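Local atomic coordinates of glutamine synthetase (Streptomyces coelicolor, PDB entry 4BAX), a protein that belongs to the glutamine synthetase family of multi-subunit enzymes, its chain pairing a beta-grasp domain with a larger catalytic domain. Residues M2-I11 against R70-V81; A174-E182 against P221-A229. All coordinates share one frame; numbering follows the deposited sequence.

Interaction 1 of 2, residues M2-I11 against R70-V81; sequences MTFKAEYIWI and RGGEDILVLCEV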
loop_
_atom_site.group_PDB
_atom_site.type_symbol
_atom_site.label_atom_id
_atom_site.label_comp_id
_atom_site.label_asym_id
_atom_site.label_seq_id
_atom_site.Cartn_x
_atom_site.Cartn_y
_atom_site.Cartn_z
ATOM N N MET A 2 -34.107 8.266 39.012
ATOM C CA MET A 2 -33.102 7.909 38.010
ATOM C C MET A 2 -33.506 7.196 36.724
ATOM O O MET A 2 -34.549 6.545 36.615
ATOM C CB MET A 2 -32.041 7.037 38.684
ATOM C CG MET A 2 -32.587 5.686 39.125
ATOM S SD MET A 2 -31.563 4.314 38.560
ATOM C CE MET A 2 -30.136 4.552 39.605
ATOM N N THR A 3 -32.613 7.349 35.750
ATOM C CA THR A 3 -32.732 6.768 34.435
ATOM C C THR A 3 -31.560 5.831 34.238
ATOM O O THR A 3 -30.427 6.161 34.602
ATOM C CB THR A 3 -32.726 7.863 33.361
ATOM O OG1 THR A 3 -34.034 8.441 33.287
ATOM C CG2 THR A 3 -32.395 7.286 32.011
ATOM N N PHE A 4 -31.835 4.645 33.720
ATOM C CA PHE A 4 -30.785 3.694 33.415
ATOM C C PHE A 4 -31.104 2.917 32.143
ATOM O O PHE A 4 -32.253 2.873 31.690
ATOM C CB PHE A 4 -30.513 2.767 34.591
ATOM C CG PHE A 4 -31.629 1.820 34.872
ATOM C CD1 PHE A 4 -32.697 2.217 35.668
ATOM C CD2 PHE A 4 -31.611 0.529 34.366
ATOM C CE1 PHE A 4 -33.735 1.344 35.942
ATOM C CE2 PHE A 4 -32.649 -0.346 34.639
ATOM C CZ PHE A 4 -33.712 0.064 35.429
ATOM N N LYS A 5 -30.069 2.332 31.555
ATOM C CA LYS A 5 -30.204 1.580 30.325
ATOM C C LYS A 5 -30.380 0.095 30.618
ATOM O O LYS A 5 -29.688 -0.469 31.482
ATOM C CB LYS A 5 -28.981 1.807 29.457
ATOM C CG LYS A 5 -28.871 3.242 28.952
ATOM C CD LYS A 5 -27.682 3.371 28.018
ATOM C CE LYS A 5 -26.461 3.896 28.710
ATOM N NZ LYS A 5 -26.406 5.354 28.501
ATOM N N ALA A 6 -31.327 -0.518 29.914
ATOM C CA ALA A 6 -31.565 -1.955 30.002
ATOM C C ALA A 6 -31.435 -2.588 28.616
ATOM O O ALA A 6 -32.140 -2.210 27.672
ATOM C CB ALA A 6 -32.941 -2.226 30.579
ATOM N N GLU A 7 -30.527 -3.552 28.491
ATOM C CA GLU A 7 -30.347 -4.242 27.216
ATOM C C GLU A 7 -31.139 -5.540 27.189
ATOM O O GLU A 7 -30.796 -6.512 27.874
ATOM C CB GLU A 7 -28.869 -4.535 26.969
ATOM C CG GLU A 7 -28.543 -4.985 25.533
ATOM C CD GLU A 7 -28.562 -3.858 24.497
ATOM O OE1 GLU A 7 -28.756 -2.680 24.867
ATOM O OE2 GLU A 7 -28.417 -4.155 23.294
ATOM N N TYR A 8 -32.189 -5.547 26.371
ATOM C CA TYR A 8 -33.065 -6.702 26.272
ATOM C C TYR A 8 -32.503 -7.638 25.225
ATOM O O TYR A 8 -32.321 -7.256 24.069
ATOM C CB TYR A 8 -34.480 -6.288 25.894
ATOM C CG TYR A 8 -35.335 -5.828 27.054
ATOM C CD1 TYR A 8 -34.873 -4.865 27.952
ATOM C CD2 TYR A 8 -36.620 -6.323 27.240
ATOM C CE1 TYR A 8 -35.668 -4.422 29.004
ATOM C CE2 TYR A 8 -37.423 -5.884 28.310
ATOM C CZ TYR A 8 -36.943 -4.934 29.184
ATOM O OH TYR A 8 -37.746 -4.497 30.238
ATOM N N ILE A 9 -32.201 -8.849 25.660
ATOM C CA ILE A 9 -31.544 -9.846 24.842
ATOM C C ILE A 9 -32.477 -11.027 24.685
ATOM O O ILE A 9 -33.111 -11.465 25.660
ATOM C CB ILE A 9 -30.182 -10.281 25.487
ATOM C CG1 ILE A 9 -29.208 -9.086 25.480
ATOM C CG2 ILE A 9 -29.542 -11.466 24.781
ATOM C CD1 ILE A 9 -28.111 -9.111 26.585
ATOM N N TRP A 10 -32.601 -11.532 23.466
ATOM C CA TRP A 10 -33.415 -12.720 23.281
ATOM C C TRP A 10 -32.834 -13.612 22.191
ATOM O O TRP A 10 -31.868 -13.226 21.537
ATOM C CB TRP A 10 -34.892 -12.384 23.029
ATOM C CG TRP A 10 -35.204 -11.817 21.659
ATOM C CD1 TRP A 10 -35.684 -12.508 20.580
ATOM C CD2 TRP A 10 -35.090 -10.447 21.235
ATOM N NE1 TRP A 10 -35.868 -11.657 19.511
ATOM C CE2 TRP A 10 -35.513 -10.390 19.883
ATOM C CE3 TRP A 10 -34.663 -9.270 21.857
ATOM C CZ2 TRP A 10 -35.528 -9.200 19.148
ATOM C CZ3 TRP A 10 -34.677 -8.079 21.117
ATOM C CH2 TRP A 10 -35.109 -8.057 19.783
ATOM N N ILE A 11 -33.395 -14.815 22.051
ATOM C CA ILE A 11 -32.996 -15.777 21.033
ATOM C C ILE A 11 -34.103 -15.862 19.988
ATOM O O ILE A 11 -35.279 -15.963 20.328
ATOM C CB ILE A 11 -32.719 -17.142 21.655
ATOM C CG1 ILE A 11 -31.435 -17.066 22.476
ATOM C CG2 ILE A 11 -32.543 -18.220 20.591
ATOM C CD1 ILE A 11 -31.666 -17.291 23.933
ATOM N N ARG A 70 -21.317 -1.126 29.415
ATOM C CA ARG A 70 -21.839 0.195 29.686
ATOM C C ARG A 70 -21.458 0.684 31.079
ATOM O O ARG A 70 -21.194 1.872 31.269
ATOM C CB ARG A 70 -23.351 0.214 29.510
ATOM C CG ARG A 70 -23.778 0.621 28.124
ATOM C CD ARG A 70 -25.184 0.166 27.851
ATOM N NE ARG A 70 -25.593 0.506 26.496
ATOM C CZ ARG A 70 -26.735 0.095 25.956
ATOM N NH1 ARG A 70 -27.577 -0.669 26.656
ATOM N NH2 ARG A 70 -27.033 0.450 24.712
ATOM N N GLY A 71 -21.441 -0.234 32.044
ATOM C CA GLY A 71 -21.080 0.121 33.401
ATOM C C GLY A 71 -22.190 0.835 34.157
ATOM O O GLY A 71 -23.347 0.853 33.719
ATOM N N GLY A 72 -21.849 1.364 35.331
ATOM C CA GLY A 72 -22.797 2.124 36.128
ATOM C C GLY A 72 -24.017 1.352 36.566
ATOM O O GLY A 72 -23.893 0.232 37.073
ATOM N N GLU A 73 -25.195 1.920 36.324
ATOM C CA GLU A 73 -26.433 1.324 36.819
ATOM C C GLU A 73 -27.144 0.539 35.704
ATOM O O GLU A 73 -28.231 -0.034 35.875
ATOM C CB GLU A 73 -27.347 2.425 37.384
ATOM C CG GLU A 73 -27.697 2.296 38.874
ATOM C CD GLU A 73 -26.500 1.920 39.764
ATOM O OE1 GLU A 73 -25.543 2.732 39.850
ATOM O OE2 GLU A 73 -26.505 0.813 40.369
ATOM N N ASP A 74 -26.467 0.443 34.572
ATOM C CA ASP A 74 -27.039 -0.204 33.404
ATOM C C ASP A 74 -27.052 -1.735 33.509
ATOM O O ASP A 74 -26.216 -2.330 34.203
ATOM C CB ASP A 74 -26.271 0.253 32.179
ATOM C CG ASP A 74 -26.339 1.761 31.994
ATOM O OD1 ASP A 74 -27.281 2.401 32.515
ATOM O OD2 ASP A 74 -25.451 2.308 31.304
ATOM N N ILE A 75 -28.037 -2.366 32.867
ATOM C CA ILE A 75 -28.235 -3.805 33.041
ATOM C C ILE A 75 -28.543 -4.553 31.739
ATOM O O ILE A 75 -29.017 -3.969 30.760
ATOM C CB ILE A 75 -29.375 -4.095 34.057
ATOM C CG1 ILE A 75 -30.638 -3.339 33.648
ATOM C CG2 ILE A 75 -28.954 -3.747 35.492
ATOM C CD1 ILE A 75 -31.893 -4.138 33.784
ATOM N N LEU A 76 -28.319 -5.864 31.766
ATOM C CA LEU A 76 -28.708 -6.746 30.669
ATOM C C LEU A 76 -29.949 -7.512 31.086
ATOM O O LEU A 76 -30.036 -7.997 32.219
ATOM C CB LEU A 76 -27.594 -7.713 30.318
ATOM C CG LEU A 76 -26.252 -7.034 30.144
ATOM C CD1 LEU A 76 -25.190 -8.123 30.095
ATOM C CD2 LEU A 76 -26.244 -6.137 28.903
ATOM N N VAL A 77 -30.921 -7.591 30.190
ATOM C CA VAL A 77 -32.144 -8.307 30.489
ATOM C C VAL A 77 -32.374 -9.416 29.471
ATOM O O VAL A 77 -32.763 -9.147 28.326
ATOM C CB VAL A 77 -33.378 -7.367 30.493
ATOM C CG1 VAL A 77 -34.529 -8.025 31.202
ATOM C CG2 VAL A 77 -33.058 -6.059 31.173
ATOM N N LEU A 78 -32.152 -10.659 29.890
ATOM C CA LEU A 78 -32.438 -11.798 29.032
ATOM C C LEU A 78 -33.927 -12.145 29.098
ATOM O O LEU A 78 -34.461 -12.324 30.184
ATOM C CB LEU A 78 -31.594 -13.007 29.449
ATOM C CG LEU A 78 -31.795 -14.281 28.634
ATOM C CD1 LEU A 78 -31.307 -14.127 27.191
ATOM C CD2 LEU A 78 -31.130 -15.458 29.322
ATOM N N CYS A 79 -34.565 -12.318 27.934
ATOM C CA CYS A 79 -36.029 -12.529 27.861
ATOM C C CYS A 79 -36.375 -13.826 27.174
ATOM O O CYS A 79 -35.561 -14.415 26.457
ATOM C CB CYS A 79 -36.718 -11.388 27.096
ATOM S SG CYS A 79 -36.480 -9.717 27.730
ATOM N N GLU A 80 -37.589 -14.287 27.412
ATOM C CA GLU A 80 -38.117 -15.373 26.609
ATOM C C GLU A 80 -39.154 -14.739 25.705
ATOM O O GLU A 80 -39.681 -13.656 26.016
ATOM C CB GLU A 80 -38.704 -16.500 27.469
ATOM C CG GLU A 80 -39.967 -16.098 28.230
ATOM C CD GLU A 80 -40.545 -17.252 29.051
ATOM O OE1 GLU A 80 -40.014 -18.381 28.921
ATOM O OE2 GLU A 80 -41.520 -17.034 29.820
ATOM N N VAL A 81 -39.474 -15.427 24.617
ATOM C CA VAL A 81 -40.342 -14.851 23.600
ATOM C C VAL A 81 -41.723 -15.474 23.718
ATOM O O VAL A 81 -41.876 -16.706 23.777
ATOM C CB VAL A 81 -39.761 -15.051 22.175
ATOM C CG1 VAL A 81 -40.642 -14.399 21.120
ATOM C CG2 VAL A 81 -38.348 -14.477 22.102
HETATM O O HOH W 1 -35.019 -15.521 24.058
#
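Tyr8 and Val77 stand side by side on two parallel neighbouring strands, 3-11 and 75-81, in the beta-grasp domain. Val77 CB sits over one face of the Tyr8 ring in a CH-pi contact, 4.2 Å from the centroid. Cys79 SG approaches the same ring obliquely, 3.4 Å from Tyr8 CD2. Ala6 and Ile75 continue this face of the sheet, and the CG1 of Ile75 meets the edge of the Phe4 ring at CE2 (3.7 Å).

On the opposite face, Glu7 and Ile9 line up with Leu76 and Leu78. Glu7 CG is anti to the backbone N (chi1 -168°), and a bend at chi2 (75°) turns the carboxylate to Arg70. Glu7 OE1 forms a salt bridge with Arg70 NH1 at 2.9 Å, weak as a hydrogen bond, the carboxylate and guanidinium planes standing 71° apart. Lys5 CD lies over one face of that guanidinium.

The backbone ladder runs from Ile75 N to Lys5 O (2.9 Å) through to Cys79 N and Ile9 O (2.8 Å). One step before the ladder starts, the Asp74 side chain stands in for a backbone acceptor: its OD1 accepts from Lys5 N at 2.9 Å, the donor coming from above the carboxylate plane. Past its other end, a water bridges Ile11 N and Cys79 O.

Further out, Tyr8 OH bonds to Pro38 O, and Trp202 of helix 190-210 packs on Glu7 and Ile9. Glu156 and Glu160 of the second subunit make salt bridges with Arg70 and Lys5.

Both faces thus carry apolar packing, but the Glu7 face adds a buried carboxylate among Ile9, Leu76 and Leu78. Bonded by the hydroxyls of Ser22 and Thr24 and paired with Arg70, it is probably kept ionised beside a subunit interface.

Interaction 2 of 2, residues A174-E182 against P221-A229; sequences AEVMPGQWE and PVKGDWNGA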
loop_
_atom_site.group_PDB
_atom_site.type_symbol
_atom_site.label_atom_id
_atom_site.label_comp_id
_atom_site.label_asym_id
_atom_site.label_seq_id
_atom_site.Cartn_x
_atom_site.Cartn_y
_atom_site.Cartn_z
ATOM N N ALA A 174 -6.881 -21.558 26.421
ATOM C CA ALA A 174 -6.646 -21.586 24.981
ATOM C C ALA A 174 -6.751 -23.033 24.485
ATOM O O ALA A 174 -6.195 -23.951 25.117
ATOM C CB ALA A 174 -5.265 -21.004 24.659
ATOM N N GLU A 175 -7.451 -23.247 23.364
ATOM C CA GLU A 175 -7.687 -24.606 22.865
ATOM C C GLU A 175 -6.688 -25.085 21.809
ATOM O O GLU A 175 -5.737 -24.380 21.477
ATOM C CB GLU A 175 -9.124 -24.779 22.381
ATOM C CG GLU A 175 -10.076 -25.306 23.462
ATOM C CD GLU A 175 -9.705 -26.723 23.939
ATOM O OE1 GLU A 175 -9.339 -27.566 23.082
ATOM O OE2 GLU A 175 -9.830 -27.013 25.158
ATOM N N VAL A 176 -6.904 -26.303 21.317
ATOM C CA VAL A 176 -5.977 -26.996 20.424
ATOM C C VAL A 176 -5.757 -26.293 19.069
ATOM O O VAL A 176 -4.637 -26.214 18.576
ATOM C CB VAL A 176 -6.431 -28.467 20.193
ATOM C CG1 VAL A 176 -5.540 -29.154 19.129
ATOM C CG2 VAL A 176 -6.421 -29.243 21.510
ATOM N N MET A 177 -6.832 -25.782 18.479
ATOM C CA MET A 177 -6.748 -25.000 17.254
ATOM C C MET A 177 -6.336 -23.550 17.524
ATOM O O MET A 177 -6.752 -22.944 18.512
ATOM C CB MET A 177 -8.088 -25.040 16.526
ATOM C CG MET A 177 -7.998 -24.529 15.092
ATOM S SD MET A 177 -9.609 -24.405 14.300
ATOM C CE MET A 177 -9.378 -23.000 13.238
ATOM N N PRO A 178 -5.500 -22.983 16.643
ATOM C CA PRO A 178 -5.119 -21.581 16.833
ATOM C C PRO A 178 -6.302 -20.625 16.772
ATOM O O PRO A 178 -7.101 -20.697 15.833
ATOM C CB PRO A 178 -4.159 -21.319 15.657
ATOM C CG PRO A 178 -4.365 -22.441 14.707
ATOM C CD PRO A 178 -4.762 -23.609 15.531
ATOM N N GLY A 179 -6.376 -19.717 17.743
ATOM C CA GLY A 179 -7.489 -18.801 17.856
ATOM C C GLY A 179 -8.729 -19.457 18.422
ATOM O O GLY A 179 -9.804 -18.838 18.412
ATOM N N GLN A 180 -8.580 -20.686 18.926
ATOM C CA GLN A 180 -9.684 -21.399 19.555
ATOM C C GLN A 180 -9.527 -21.342 21.053
ATOM O O GLN A 180 -8.431 -21.556 21.594
ATOM C CB GLN A 180 -9.731 -22.853 19.081
ATOM C CG GLN A 180 -11.089 -23.548 19.226
ATOM C CD GLN A 180 -11.111 -24.933 18.595
ATOM O OE1 GLN A 180 -10.444 -25.866 19.062
ATOM N NE2 GLN A 180 -11.885 -25.073 17.521
ATOM N N TRP A 181 -10.653 -21.075 21.714
ATOM C CA TRP A 181 -10.665 -20.832 23.144
ATOM C C TRP A 181 -11.850 -21.512 23.810
ATOM O O TRP A 181 -12.809 -21.941 23.138
ATOM C CB TRP A 181 -10.718 -19.327 23.417
ATOM C CG TRP A 181 -9.499 -18.571 22.990
ATOM C CD1 TRP A 181 -9.247 -18.072 21.748
ATOM C CD2 TRP A 181 -8.366 -18.234 23.794
ATOM N NE1 TRP A 181 -8.029 -17.435 21.728
ATOM C CE2 TRP A 181 -7.470 -17.518 22.975
ATOM C CE3 TRP A 181 -8.024 -18.457 25.130
ATOM C CZ2 TRP A 181 -6.257 -17.029 23.447
ATOM C CZ3 TRP A 181 -6.812 -17.964 25.595
ATOM C CH2 TRP A 181 -5.950 -17.256 24.758
ATOM N N GLU A 182 -11.765 -21.595 25.138
ATOM C CA GLU A 182 -12.824 -22.169 25.952
ATOM C C GLU A 182 -13.040 -21.387 27.236
ATOM O O GLU A 182 -12.092 -20.849 27.807
ATOM C CB GLU A 182 -12.494 -23.616 26.291
ATOM C CG GLU A 182 -13.606 -24.381 26.968
ATOM C CD GLU A 182 -13.124 -25.730 27.495
ATOM O OE1 GLU A 182 -12.869 -26.638 26.653
ATOM O OE2 GLU A 182 -12.984 -25.885 28.734
ATOM N N PRO A 221 -14.983 -25.191 12.150
ATOM C CA PRO A 221 -14.683 -23.953 11.424
ATOM C C PRO A 221 -13.670 -24.144 10.275
ATOM O O PRO A 221 -13.805 -23.508 9.227
ATOM C CB PRO A 221 -14.138 -23.029 12.526
ATOM C CG PRO A 221 -13.662 -23.935 13.579
ATOM C CD PRO A 221 -14.599 -25.095 13.565
ATOM N N VAL A 222 -12.688 -25.025 10.454
ATOM C CA VAL A 222 -11.804 -25.383 9.344
ATOM C C VAL A 222 -11.883 -26.890 9.094
ATOM O O VAL A 222 -11.715 -27.693 10.020
ATOM C CB VAL A 222 -10.332 -24.983 9.635
ATOM C CG1 VAL A 222 -9.432 -25.332 8.456
ATOM C CG2 VAL A 222 -10.223 -23.493 9.962
ATOM N N LYS A 223 -12.081 -27.281 7.836
ATOM C CA LYS A 223 -12.179 -28.706 7.522
ATOM C C LYS A 223 -10.818 -29.398 7.634
ATOM O O LYS A 223 -9.768 -28.767 7.483
ATOM C CB LYS A 223 -12.815 -28.958 6.150
ATOM C CG LYS A 223 -11.797 -28.935 5.008
ATOM C CD LYS A 223 -12.338 -28.315 3.715
ATOM C CE LYS A 223 -11.213 -28.176 2.667
ATOM N NZ LYS A 223 -11.735 -27.758 1.330
ATOM N N GLY A 224 -10.838 -30.687 7.951
ATOM C CA GLY A 224 -9.602 -31.423 8.091
ATOM C C GLY A 224 -9.242 -31.848 9.498
ATOM O O GLY A 224 -10.108 -32.087 10.333
ATOM N N ASP A 225 -7.951 -31.872 9.781
ATOM C CA ASP A 225 -7.484 -32.372 11.062
ATOM C C ASP A 225 -7.498 -31.284 12.117
ATOM O O ASP A 225 -7.145 -31.524 13.271
ATOM C CB ASP A 225 -6.081 -32.951 10.922
ATOM C CG ASP A 225 -6.088 -34.307 10.246
ATOM O OD1 ASP A 225 -7.122 -35.015 10.347
ATOM O OD2 ASP A 225 -5.049 -34.684 9.657
ATOM N N TRP A 226 -7.885 -30.080 11.706
ATOM C CA TRP A 226 -8.058 -28.970 12.640
ATOM C C TRP A 226 -9.215 -29.246 13.605
ATOM O O TRP A 226 -10.275 -29.736 13.222
ATOM C CB TRP A 226 -8.236 -27.649 11.876
ATOM C CG TRP A 226 -7.108 -27.431 10.910
ATOM C CD1 TRP A 226 -7.088 -27.727 9.576
ATOM C CD2 TRP A 226 -5.814 -26.910 11.222
ATOM N NE1 TRP A 226 -5.860 -27.407 9.037
ATOM C CE2 TRP A 226 -5.063 -26.901 10.030
ATOM C CE3 TRP A 226 -5.223 -26.443 12.390
ATOM C CZ2 TRP A 226 -3.756 -26.447 9.981
ATOM C CZ3 TRP A 226 -3.919 -25.991 12.333
ATOM C CH2 TRP A 226 -3.204 -25.995 11.141
ATOM N N ASN A 227 -9.000 -28.905 14.866
ATOM C CA ASN A 227 -9.933 -29.261 15.925
ATOM C C ASN A 227 -11.316 -28.635 15.811
ATOM O O ASN A 227 -11.464 -27.446 15.517
ATOM C CB ASN A 227 -9.336 -28.954 17.299
ATOM C CG ASN A 227 -8.932 -30.206 18.045
ATOM O OD1 ASN A 227 -8.366 -31.146 17.467
ATOM N ND2 ASN A 227 -9.188 -30.218 19.345
ATOM N N GLY A 228 -12.326 -29.441 16.113
ATOM C CA GLY A 228 -13.688 -28.953 16.190
ATOM C C GLY A 228 -13.957 -28.175 17.471
ATOM O O GLY A 228 -13.165 -28.213 18.423
ATOM N N ALA A 229 -15.053 -27.422 17.476
ATOM C CA ALA A 229 -15.449 -26.682 18.662
ATOM C C ALA A 229 -16.649 -27.358 19.325
ATOM O O ALA A 229 -17.710 -27.511 18.702
ATOM C CB ALA A 229 -15.744 -25.209 18.308
HETATM O O HOH W 2 -10.686 -27.772 20.684
#
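Gln180 reaches across to Asn227 from the end of a type II beta turn, Met177 to Gln180, at the tip of the beta-hairpin that joins strands 169-174 and 180-188 in the catalytic domain. The partner segment, 221-229, is part of the loop leading into strand 231-236. Gln180 has CG anti to its own N (chi1 -158°) and an extended chain beyond, which carries the amide straight over to the loop. There Gln180 NE2 donates to Asn227 O at 3.1 Å, from above the carbonyl plane; Thr118 OG1 is a second partner of NE2. The side-chain amides of Gln180 and Asn227 are turned 47° against each other.

Val176 lies against the Asn227 amide, with CB 3.4 Å from ND2 and both methyl branches close by. From the next residue, Met177 runs past Pro221 in the opposite direction, Met177 SD against Pro221 CG at 4.1 Å, and its CE ends on Val222 CG2. Pro178 meets Trp226 at about a right angle, CD near CZ3. Phe128 packs edge-to-face with that indole, while Gln137 OE1 takes the Asn227 backbone N.

Between hairpin and loop sits a water, close to the OE1 atoms of both Glu175 and Gln180; it accepts a hydrogen bond from Asn227 ND2 at 3.2 Å.

Overall arrangement
Interaction 1 belongs to the interior of the beta-grasp sheet, whereas interaction 2 is only partly buried and joins a hairpin tip to a loop of the catalytic domain. The two share no strand or loop; their nearest atoms are about 18 Å apart, and along the chain the first closes before the second opens. A repeating backbone ladder carries interaction 1, reinforced by ion pairs that extend to the second subunit. Interaction 2 has no ladder across it: one hydrogen bond from a side-chain amide to a backbone carbonyl, a bridging water and methionine and proline packing do the work. Its link to another chain is lighter too, Val176 packing on Ser46 of the third subunit.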